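Local atomic coordinates of redox-sensing transcriptional repressor Rex (Thermus thermophilus, PDB entry 2DT5), a protein that probably modulates transcription in response to the cellular NADH/NAD(+) balance, as a homodimeric DNA-binding repressor of the Rex family. Residues B[8-13]-B[46-51]; B[15-20]-B[35-40]; B[126-129]-B[135-138]. The protein carries 1 engineered substitution. All coordinates share one frame; numbering follows the deposited sequence.

Contact 1 of 3, residues B[8-13]-B[46-51]. With SO4 (sulfate ion), chain J.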
loop_
_atom_site.group_PDB
_atom_site.type_symbol
_atom_site.label_atom_id
_atom_site.label_comp_id
_atom_site.label_asym_id
_atom_site.label_seq_id
_atom_site.Cartn_x
_atom_site.Cartn_y
_atom_site.Cartn_z
ATOM N N ILE B 8 -12.263 -7.312 -0.435
ATOM C CA ILE B 8 -12.080 -6.575 -1.680
ATOM C C ILE B 8 -10.609 -6.562 -2.107
ATOM O O ILE B 8 -10.300 -6.594 -3.304
ATOM C CB ILE B 8 -12.625 -5.138 -1.583
ATOM C CG1 ILE B 8 -14.062 -5.162 -1.052
ATOM C CG2 ILE B 8 -12.640 -4.508 -2.970
ATOM C CD1 ILE B 8 -15.013 -6.034 -1.894
ATOM N N SER B 9 -9.702 -6.531 -1.135
ATOM C CA SER B 9 -8.263 -6.562 -1.441
ATOM C C SER B 9 -7.946 -7.901 -2.116
ATOM O O SER B 9 -7.165 -7.961 -3.063
ATOM C CB SER B 9 -7.433 -6.402 -0.155
ATOM O OG SER B 9 -7.603 -5.101 0.400
ATOM N N ARG B 10 -8.557 -8.980 -1.636
ATOM C CA ARG B 10 -8.322 -10.278 -2.265
ATOM C C ARG B 10 -8.794 -10.274 -3.730
ATOM O O ARG B 10 -8.097 -10.769 -4.618
ATOM C CB ARG B 10 -9.036 -11.382 -1.496
ATOM C CG ARG B 10 -8.368 -11.723 -0.170
ATOM C CD ARG B 10 -8.720 -13.154 0.257
ATOM N NE ARG B 10 -10.148 -13.340 0.507
ATOM C CZ ARG B 10 -10.789 -12.837 1.557
ATOM N NH1 ARG B 10 -10.128 -12.113 2.461
ATOM N NH2 ARG B 10 -12.086 -13.073 1.715
ATOM N N LEU B 11 -9.964 -9.697 -3.984
ATOM C CA LEU B 11 -10.467 -9.646 -5.350
ATOM C C LEU B 11 -9.487 -8.872 -6.236
ATOM O O LEU B 11 -9.203 -9.274 -7.376
ATOM C CB LEU B 11 -11.853 -8.989 -5.400
ATOM C CG LEU B 11 -12.988 -9.731 -4.679
ATOM C CD1 LEU B 11 -14.309 -9.016 -4.955
ATOM C CD2 LEU B 11 -13.067 -11.169 -5.172
ATOM N N ILE B 12 -8.974 -7.763 -5.705
ATOM C CA ILE B 12 -8.010 -6.938 -6.421
ATOM C C ILE B 12 -6.758 -7.778 -6.695
ATOM O O ILE B 12 -6.184 -7.716 -7.781
ATOM C CB ILE B 12 -7.665 -5.661 -5.603
ATOM C CG1 ILE B 12 -8.925 -4.783 -5.492
ATOM C CG2 ILE B 12 -6.511 -4.871 -6.281
ATOM C CD1 ILE B 12 -8.865 -3.668 -4.430
ATOM N N THR B 13 -6.354 -8.590 -5.728
ATOM C CA THR B 13 -5.185 -9.449 -5.936
ATOM C C THR B 13 -5.429 -10.444 -7.078
ATOM O O THR B 13 -4.573 -10.621 -7.955
ATOM C CB THR B 13 -4.858 -10.248 -4.678
ATOM O OG1 THR B 13 -4.510 -9.351 -3.617
ATOM C CG2 THR B 13 -3.710 -11.199 -4.947
ATOM N N ARG B 46 -12.562 -20.100 -3.886
ATOM C CA ARG B 46 -13.896 -20.551 -4.273
ATOM C C ARG B 46 -14.974 -19.839 -3.466
ATOM O O ARG B 46 -15.986 -19.419 -4.016
ATOM C CB ARG B 46 -14.070 -22.059 -4.071
ATOM C CG ARG B 46 -13.245 -22.909 -4.988
ATOM C CD ARG B 46 -13.726 -24.349 -4.987
ATOM N NE ARG B 46 -12.615 -25.242 -5.280
ATOM C CZ ARG B 46 -11.834 -25.759 -4.346
ATOM N NH1 ARG B 46 -12.056 -25.475 -3.069
ATOM N NH2 ARG B 46 -10.820 -26.542 -4.688
ATOM N N LYS B 47 -14.767 -19.725 -2.158
ATOM C CA LYS B 47 -15.740 -19.052 -1.312
ATOM C C LYS B 47 -15.917 -17.598 -1.788
ATOM O O LYS B 47 -17.041 -17.113 -1.925
ATOM C CB LYS B 47 -15.283 -19.097 0.151
ATOM C CG LYS B 47 -16.144 -18.265 1.099
ATOM C CD LYS B 47 -15.664 -18.378 2.542
ATOM C CE LYS B 47 -16.519 -17.531 3.486
ATOM N NZ LYS B 47 -16.231 -17.807 4.929
ATOM N N ASP B 48 -14.812 -16.917 -2.074
ATOM C CA ASP B 48 -14.878 -15.529 -2.533
ATOM C C ASP B 48 -15.581 -15.364 -3.877
ATOM O O ASP B 48 -16.492 -14.531 -4.022
ATOM C CB ASP B 48 -13.482 -14.917 -2.673
ATOM C CG ASP B 48 -12.846 -14.567 -1.344
ATOM O OD1 ASP B 48 -13.551 -14.561 -0.307
ATOM O OD2 ASP B 48 -11.620 -14.285 -1.351
ATOM N N LEU B 49 -15.155 -16.144 -4.861
ATOM C CA LEU B 49 -15.736 -16.031 -6.195
ATOM C C LEU B 49 -17.175 -16.554 -6.286
ATOM O O LEU B 49 -17.934 -16.144 -7.163
ATOM C CB LEU B 49 -14.822 -16.709 -7.218
ATOM C CG LEU B 49 -13.417 -16.082 -7.237
ATOM C CD1 LEU B 49 -12.569 -16.746 -8.301
ATOM C CD2 LEU B 49 -13.514 -14.575 -7.503
ATOM N N SER B 50 -17.546 -17.443 -5.370
ATOM C CA SER B 50 -18.901 -17.964 -5.327
ATOM C C SER B 50 -19.770 -16.817 -4.795
ATOM O O SER B 50 -20.757 -16.427 -5.427
ATOM C CB SER B 50 -18.999 -19.156 -4.372
ATOM O OG SER B 50 -18.375 -20.299 -4.936
ATOM N N TYR B 51 -19.377 -16.267 -3.647
ATOM C CA TYR B 51 -20.133 -15.169 -3.060
ATOM C C TYR B 51 -20.412 -14.065 -4.071
ATOM O O TYR B 51 -21.525 -13.577 -4.153
ATOM C CB TYR B 51 -19.400 -14.556 -1.872
ATOM C CG TYR B 51 -20.144 -13.389 -1.241
ATOM C CD1 TYR B 51 -21.151 -13.610 -0.306
ATOM C CD2 TYR B 51 -19.838 -12.067 -1.577
ATOM C CE1 TYR B 51 -21.839 -12.557 0.293
ATOM C CE2 TYR B 51 -20.530 -10.993 -0.980
ATOM C CZ TYR B 51 -21.530 -11.255 -0.045
ATOM O OH TYR B 51 -22.233 -10.235 0.550
HETATM S S SO4 J . -12.247 -25.154 -9.145
HETATM O O1 SO4 J . -12.781 -24.419 -7.982
HETATM O O2 SO4 J . -13.347 -25.417 -10.083
HETATM O O3 SO4 J . -11.218 -24.356 -9.849
HETATM O O4 SO4 J . -11.648 -26.416 -8.675
#
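D48 OD2 is gripped twice: by R10 NE and by the hydroxyl of Y14. R10 NE lies 2.6 Å from D48 OD2, on the syn lone pair, with an N-H...O angle of 162°. R10 NH2 makes a nearly straight bond of 2.9 Å to D48 OD1. The arginine thus holds the acid side-on, one nitrogen to each oxygen. The two planes are only 23° apart, so the salt bridge is almost flat, and the two-point grip probably limits rotation of the carboxylate. The R10 chain bends at chi3 (-63°), which turns NE toward the acid. The positive charge probably keeps D48 ionised in its buried place.

Beside the bridge, the side chains of L11 and L49 run antiparallel alongside each other, and L11 CD2 lies 4.2 Å from L49 CD2. On the same helix as D48, R46 NE donates to sulfate O1 at 2.8 Å. The ion, probably from the crystallisation liquor, is also hydrogen-bonded to S31, Y55, G59 and G61.

The contact joins helices 7-23 and 42-51 of the winged-helix DNA-binding domain. L71 of helix 64-75 packs on both leucines, and L67 on L49. M210 of the second subunit packs on D48.

Contact 2 of 3, residues B[15-20]-B[35-40]. Engineered in segment 35-40: G36 (natural residue Glu).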
loop_
_atom_site.group_PDB
_atom_site.type_symbol
_atom_site.label_atom_id
_atom_site.label_comp_id
_atom_site.label_asym_id
_atom_site.label_seq_id
_atom_site.Cartn_x
_atom_site.Cartn_y
_atom_site.Cartn_z
ATOM N N LEU B 15 -7.354 -10.159 -9.515
ATOM C CA LEU B 15 -7.382 -9.444 -10.777
ATOM C C LEU B 15 -5.967 -9.191 -11.304
ATOM O O LEU B 15 -5.718 -9.338 -12.511
ATOM C CB LEU B 15 -8.145 -8.133 -10.626
ATOM C CG LEU B 15 -8.230 -7.303 -11.905
ATOM C CD1 LEU B 15 -8.931 -8.113 -12.992
ATOM C CD2 LEU B 15 -8.976 -5.991 -11.637
ATOM N N ARG B 16 -5.044 -8.816 -10.415
ATOM C CA ARG B 16 -3.645 -8.579 -10.827
ATOM C C ARG B 16 -3.106 -9.883 -11.402
ATOM O O ARG B 16 -2.546 -9.900 -12.489
ATOM C CB ARG B 16 -2.751 -8.159 -9.635
ATOM C CG ARG B 16 -3.145 -6.842 -8.983
ATOM C CD ARG B 16 -3.634 -5.861 -10.035
ATOM N NE ARG B 16 -4.149 -4.631 -9.446
ATOM C CZ ARG B 16 -4.909 -3.754 -10.095
ATOM N NH1 ARG B 16 -5.256 -3.969 -11.362
ATOM N NH2 ARG B 16 -5.306 -2.651 -9.479
ATOM N N ILE B 17 -3.293 -10.962 -10.649
ATOM C CA ILE B 17 -2.857 -12.292 -11.056
ATOM C C ILE B 17 -3.427 -12.660 -12.428
ATOM O O ILE B 17 -2.699 -13.114 -13.309
ATOM C CB ILE B 17 -3.315 -13.323 -10.043
ATOM C CG1 ILE B 17 -2.582 -13.095 -8.717
ATOM C CG2 ILE B 17 -3.088 -14.728 -10.579
ATOM C CD1 ILE B 17 -3.114 -13.932 -7.584
ATOM N N LEU B 18 -4.732 -12.465 -12.597
ATOM C CA LEU B 18 -5.401 -12.767 -13.858
ATOM C C LEU B 18 -4.857 -11.919 -15.000
ATOM O O LEU B 18 -4.776 -12.386 -16.140
ATOM C CB LEU B 18 -6.922 -12.533 -13.739
ATOM C CG LEU B 18 -7.746 -13.494 -12.872
ATOM C CD1 LEU B 18 -9.144 -12.905 -12.623
ATOM C CD2 LEU B 18 -7.830 -14.861 -13.566
ATOM N N GLU B 19 -4.510 -10.667 -14.700
ATOM C CA GLU B 19 -3.969 -9.768 -15.711
ATOM C C GLU B 19 -2.634 -10.323 -16.182
ATOM O O GLU B 19 -2.309 -10.240 -17.367
ATOM C CB GLU B 19 -3.740 -8.360 -15.143
ATOM C CG GLU B 19 -4.992 -7.621 -14.687
ATOM C CD GLU B 19 -4.664 -6.313 -13.963
ATOM O OE1 GLU B 19 -3.822 -6.331 -13.035
ATOM O OE2 GLU B 19 -5.251 -5.267 -14.317
ATOM N N GLU B 20 -1.860 -10.886 -15.253
ATOM C CA GLU B 20 -0.561 -11.437 -15.618
ATOM C C GLU B 20 -0.686 -12.836 -16.214
ATOM O O GLU B 20 0.092 -13.204 -17.085
ATOM C CB GLU B 20 0.423 -11.406 -14.428
ATOM C CG GLU B 20 -0.135 -11.779 -13.058
ATOM C CD GLU B 20 0.877 -11.536 -11.917
ATOM O OE1 GLU B 20 1.368 -10.390 -11.783
ATOM O OE2 GLU B 20 1.176 -12.490 -11.152
ATOM N N GLY B 35 -5.327 -19.586 -5.941
ATOM C CA GLY B 35 -5.049 -19.571 -4.520
ATOM C C GLY B 35 -3.566 -19.531 -4.225
ATOM O O GLY B 35 -3.130 -18.869 -3.284
ATOM N N GLY B 36 -2.798 -20.250 -5.036
ATOM C CA GLY B 36 -1.360 -20.304 -4.858
ATOM C C GLY B 36 -0.723 -18.976 -5.197
ATOM O O GLY B 36 0.045 -18.434 -4.409
ATOM N N LEU B 37 -1.049 -18.440 -6.366
ATOM C CA LEU B 37 -0.494 -17.168 -6.783
ATOM C C LEU B 37 -0.866 -16.010 -5.858
ATOM O O LEU B 37 -0.131 -15.037 -5.758
ATOM C CB LEU B 37 -0.939 -16.843 -8.204
ATOM C CG LEU B 37 -0.510 -17.851 -9.272
ATOM C CD1 LEU B 37 -1.001 -17.382 -10.637
ATOM C CD2 LEU B 37 1.013 -17.988 -9.260
ATOM N N ALA B 38 -2.005 -16.109 -5.183
ATOM C CA ALA B 38 -2.447 -15.042 -4.287
ATOM C C ALA B 38 -2.157 -15.391 -2.836
ATOM O O ALA B 38 -2.500 -14.638 -1.929
ATOM C CB ALA B 38 -3.948 -14.797 -4.471
ATOM N N GLN B 39 -1.543 -16.549 -2.622
ATOM C CA GLN B 39 -1.211 -17.018 -1.287
ATOM C C GLN B 39 -2.436 -17.187 -0.390
ATOM O O GLN B 39 -2.428 -16.807 0.783
ATOM C CB GLN B 39 -0.201 -16.076 -0.620
ATOM C CG GLN B 39 1.024 -15.785 -1.485
ATOM C CD GLN B 39 2.186 -15.185 -0.699
ATOM O OE1 GLN B 39 3.015 -14.459 -1.254
ATOM N NE2 GLN B 39 2.261 -15.498 0.594
ATOM N N VAL B 40 -3.491 -17.766 -0.949
ATOM C CA VAL B 40 -4.706 -18.026 -0.188
ATOM C C VAL B 40 -5.161 -19.433 -0.584
ATOM O O VAL B 40 -4.947 -19.851 -1.717
ATOM C CB VAL B 40 -5.827 -16.987 -0.517
ATOM C CG1 VAL B 40 -5.254 -15.566 -0.536
ATOM C CG2 VAL B 40 -6.461 -17.304 -1.840
#
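I17 meets two neighbours at the end of helix 31-37, L37 and A38. The contact is entirely apolar. It lies in the predicted helix-turn-helix region of this winged-helix domain.

The second segment starts with two glycines. G35 and G36 lie in the last turn of the helix. G36 is an engineered substitution for the natural glutamate. The backbone carbonyls of G35 and G36 accept the bonds that close the helix.

L37 is the first side chain to reach across. Its CB lies 3.8 Å from I17 CG2, and L37 CD1 comes within 3.4 Å of the same I17 methyl. The two side chains cross at a slant. I17 CG2 stands opposite the backbone N about the first torsion, while CG1 lies beside that N (chi1 -67°). This splits the isoleucine: one branch goes to the leucine, the other runs on to the next residue.

That residue is A38. I17 CD1 touches A38 CB at 3.3 Å and also approaches A38 N at 3.4 Å. I17 CG2 to L37 CD1 and I17 CD1 to A38 CB are both closer than usual for carbon pairs, so the fit is tight.

Q39 then leaves helical geometry with positive phi (60°). Q39 N bonds to G36 O at 3.0 Å, and V40 N bonds back to G35 O. The two bonds back into the last turn, with the positive phi of Q39, make a Schellman motif, which ends the helix and turns the chain away just after A38.

The contact packs helix 7-23 against the end of helix 31-37. L34, a turn earlier in helix 31-37, also touches I17, and L21 adds to L37. T13 and Y14 of helix 7-23 pack on A38. On another side of helix 7-23, L18 faces helix 64-75.

Contact 3 of 3, residues B[126-129]-B[135-138]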
loop_
_atom_site.group_PDB
_atom_site.type_symbol
_atom_site.label_atom_id
_atom_site.label_comp_id
_atom_site.label_asym_id
_atom_site.label_seq_id
_atom_site.Cartn_x
_atom_site.Cartn_y
_atom_site.Cartn_z
ATOM N N VAL B 126 -5.622 23.062 -15.456
ATOM C CA VAL B 126 -4.984 24.143 -14.736
ATOM C C VAL B 126 -5.435 24.051 -13.282
ATOM O O VAL B 126 -6.563 23.650 -12.994
ATOM C CB VAL B 126 -5.383 25.499 -15.350
ATOM C CG1 VAL B 126 -6.875 25.730 -15.170
ATOM C CG2 VAL B 126 -4.591 26.607 -14.716
ATOM N N ILE B 127 -4.539 24.387 -12.362
ATOM C CA ILE B 127 -4.865 24.338 -10.953
ATOM C C ILE B 127 -5.884 25.420 -10.626
ATOM O O ILE B 127 -5.685 26.597 -10.953
ATOM C CB ILE B 127 -3.608 24.539 -10.105
ATOM C CG1 ILE B 127 -2.614 23.419 -10.415
ATOM C CG2 ILE B 127 -3.960 24.537 -8.608
ATOM C CD1 ILE B 127 -1.320 23.548 -9.656
ATOM N N GLU B 128 -6.987 25.020 -9.998
ATOM C CA GLU B 128 -8.020 25.979 -9.625
ATOM C C GLU B 128 -8.048 26.133 -8.120
ATOM O O GLU B 128 -7.470 25.320 -7.384
ATOM C CB GLU B 128 -9.388 25.526 -10.131
ATOM C CG GLU B 128 -9.424 25.306 -11.628
ATOM C CD GLU B 128 -10.786 24.865 -12.111
ATOM O OE1 GLU B 128 -11.559 25.729 -12.576
ATOM O OE2 GLU B 128 -11.087 23.656 -12.010
ATOM N N HIS B 129 -8.720 27.181 -7.658
ATOM C CA HIS B 129 -8.795 27.417 -6.236
ATOM C C HIS B 129 -9.785 26.446 -5.607
ATOM O O HIS B 129 -10.826 26.119 -6.194
ATOM C CB HIS B 129 -9.190 28.863 -5.946
ATOM C CG HIS B 129 -9.022 29.239 -4.508
ATOM N ND1 HIS B 129 -9.885 28.806 -3.523
ATOM C CD2 HIS B 129 -8.049 29.933 -3.874
ATOM C CE1 HIS B 129 -9.443 29.213 -2.348
ATOM N NE2 HIS B 129 -8.330 29.899 -2.532
ATOM N N GLN B 135 -18.626 23.985 -7.412
ATOM C CA GLN B 135 -19.046 24.187 -8.786
ATOM C C GLN B 135 -18.274 23.304 -9.757
ATOM O O GLN B 135 -18.377 23.484 -10.967
ATOM C CB GLN B 135 -18.831 25.642 -9.165
ATOM C CG GLN B 135 -19.013 26.583 -7.988
ATOM C CD GLN B 135 -18.324 27.901 -8.209
ATOM O OE1 GLN B 135 -18.038 28.632 -7.258
ATOM N NE2 GLN B 135 -18.050 28.220 -9.471
ATOM N N ARG B 136 -17.491 22.363 -9.238
ATOM C CA ARG B 136 -16.711 21.469 -10.096
ATOM C C ARG B 136 -16.992 19.992 -9.858
ATOM O O ARG B 136 -16.974 19.188 -10.786
ATOM C CB ARG B 136 -15.215 21.729 -9.901
ATOM C CG ARG B 136 -14.707 22.960 -10.615
ATOM C CD ARG B 136 -14.402 22.628 -12.059
ATOM N NE ARG B 136 -15.025 23.547 -13.002
ATOM C CZ ARG B 136 -14.866 24.865 -12.980
ATOM N NH1 ARG B 136 -14.104 25.431 -12.053
ATOM N NH2 ARG B 136 -15.462 25.617 -13.894
ATOM N N VAL B 137 -17.279 19.650 -8.609
ATOM C CA VAL B 137 -17.520 18.267 -8.214
ATOM C C VAL B 137 -18.820 17.592 -8.687
ATOM O O VAL B 137 -18.778 16.551 -9.345
ATOM C CB VAL B 137 -17.402 18.157 -6.690
ATOM C CG1 VAL B 137 -17.782 16.764 -6.220
ATOM C CG2 VAL B 137 -15.978 18.508 -6.277
ATOM N N PRO B 138 -19.989 18.181 -8.372
ATOM C CA PRO B 138 -21.281 17.609 -8.772
ATOM C C PRO B 138 -21.373 17.063 -10.194
ATOM O O PRO B 138 -21.161 17.780 -11.172
ATOM C CB PRO B 138 -22.250 18.757 -8.521
ATOM C CG PRO B 138 -21.667 19.384 -7.278
ATOM C CD PRO B 138 -20.188 19.445 -7.634
#
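E128 and R136 form a salt bridge at one side of the Rossmann-type domain that binds NAD. It ties strand 125-129 to the loop that leads on towards strand 143-146.

Just before the acid, I127 makes backbone bonds to G119 and R120, and its side chain rests on D112.

E128 is held in the sheet by backbone bonds to F110 and D112 of strand 105-112. These residues flank F111, and the E128 side chain touches F111. The glutamate is extended beyond CG, with chi2 at 180°, and its carboxylate is carried out to the loop. E128 OE1 meets R136 NH1 at 2.6 Å. The other oxygen, E128 OE2, lies 3.5 Å from R136 CD, so the acid also sits against the aliphatic part of the arginine. The carboxylate and guanidinium planes are 31° apart, and OE1 approaches the guanidinium obliquely. This differs from a flat two-nitrogen grip: one nitrogen carries the bridge. Bends in the R136 chain at chi2 (-83°) and chi3 bring NH1 to the acid. R136 also touches F111, so both charged side chains share one aromatic neighbour. A leucine in place of this arginine would probably leave the E128 carboxylate without its positive partner and the loop without this tie to the strand.

The side chain of E128 is about 10 Å from the bound NAD, so the bridge lies near the pocket without touching the dinucleotide.

H129 ends the strand, and H129 ND1 is hydrogen-bonded to the backbone N of D131.

Overall arrangement
Contacts 1 and 2 belong to the N-terminal winged-helix domain and share helix 7-23. Their centres are 11 Å apart, and they touch where T13 packs on A38. Helices 31-37 and 42-51 follow each other in the chain, and each meets helix 7-23 at a different place. Contact 2 lies within the sequence span bounded by contact 1. Together they gather three helices of the DNA-binding domain, and both also touch the second subunit. Contact 3 comes later in the chain, in the Rossmann domain, with its centre 36 to 38 Å from the other two. The DNA-binding and NAD-binding contacts thus lie on opposite sides of the chain's centre.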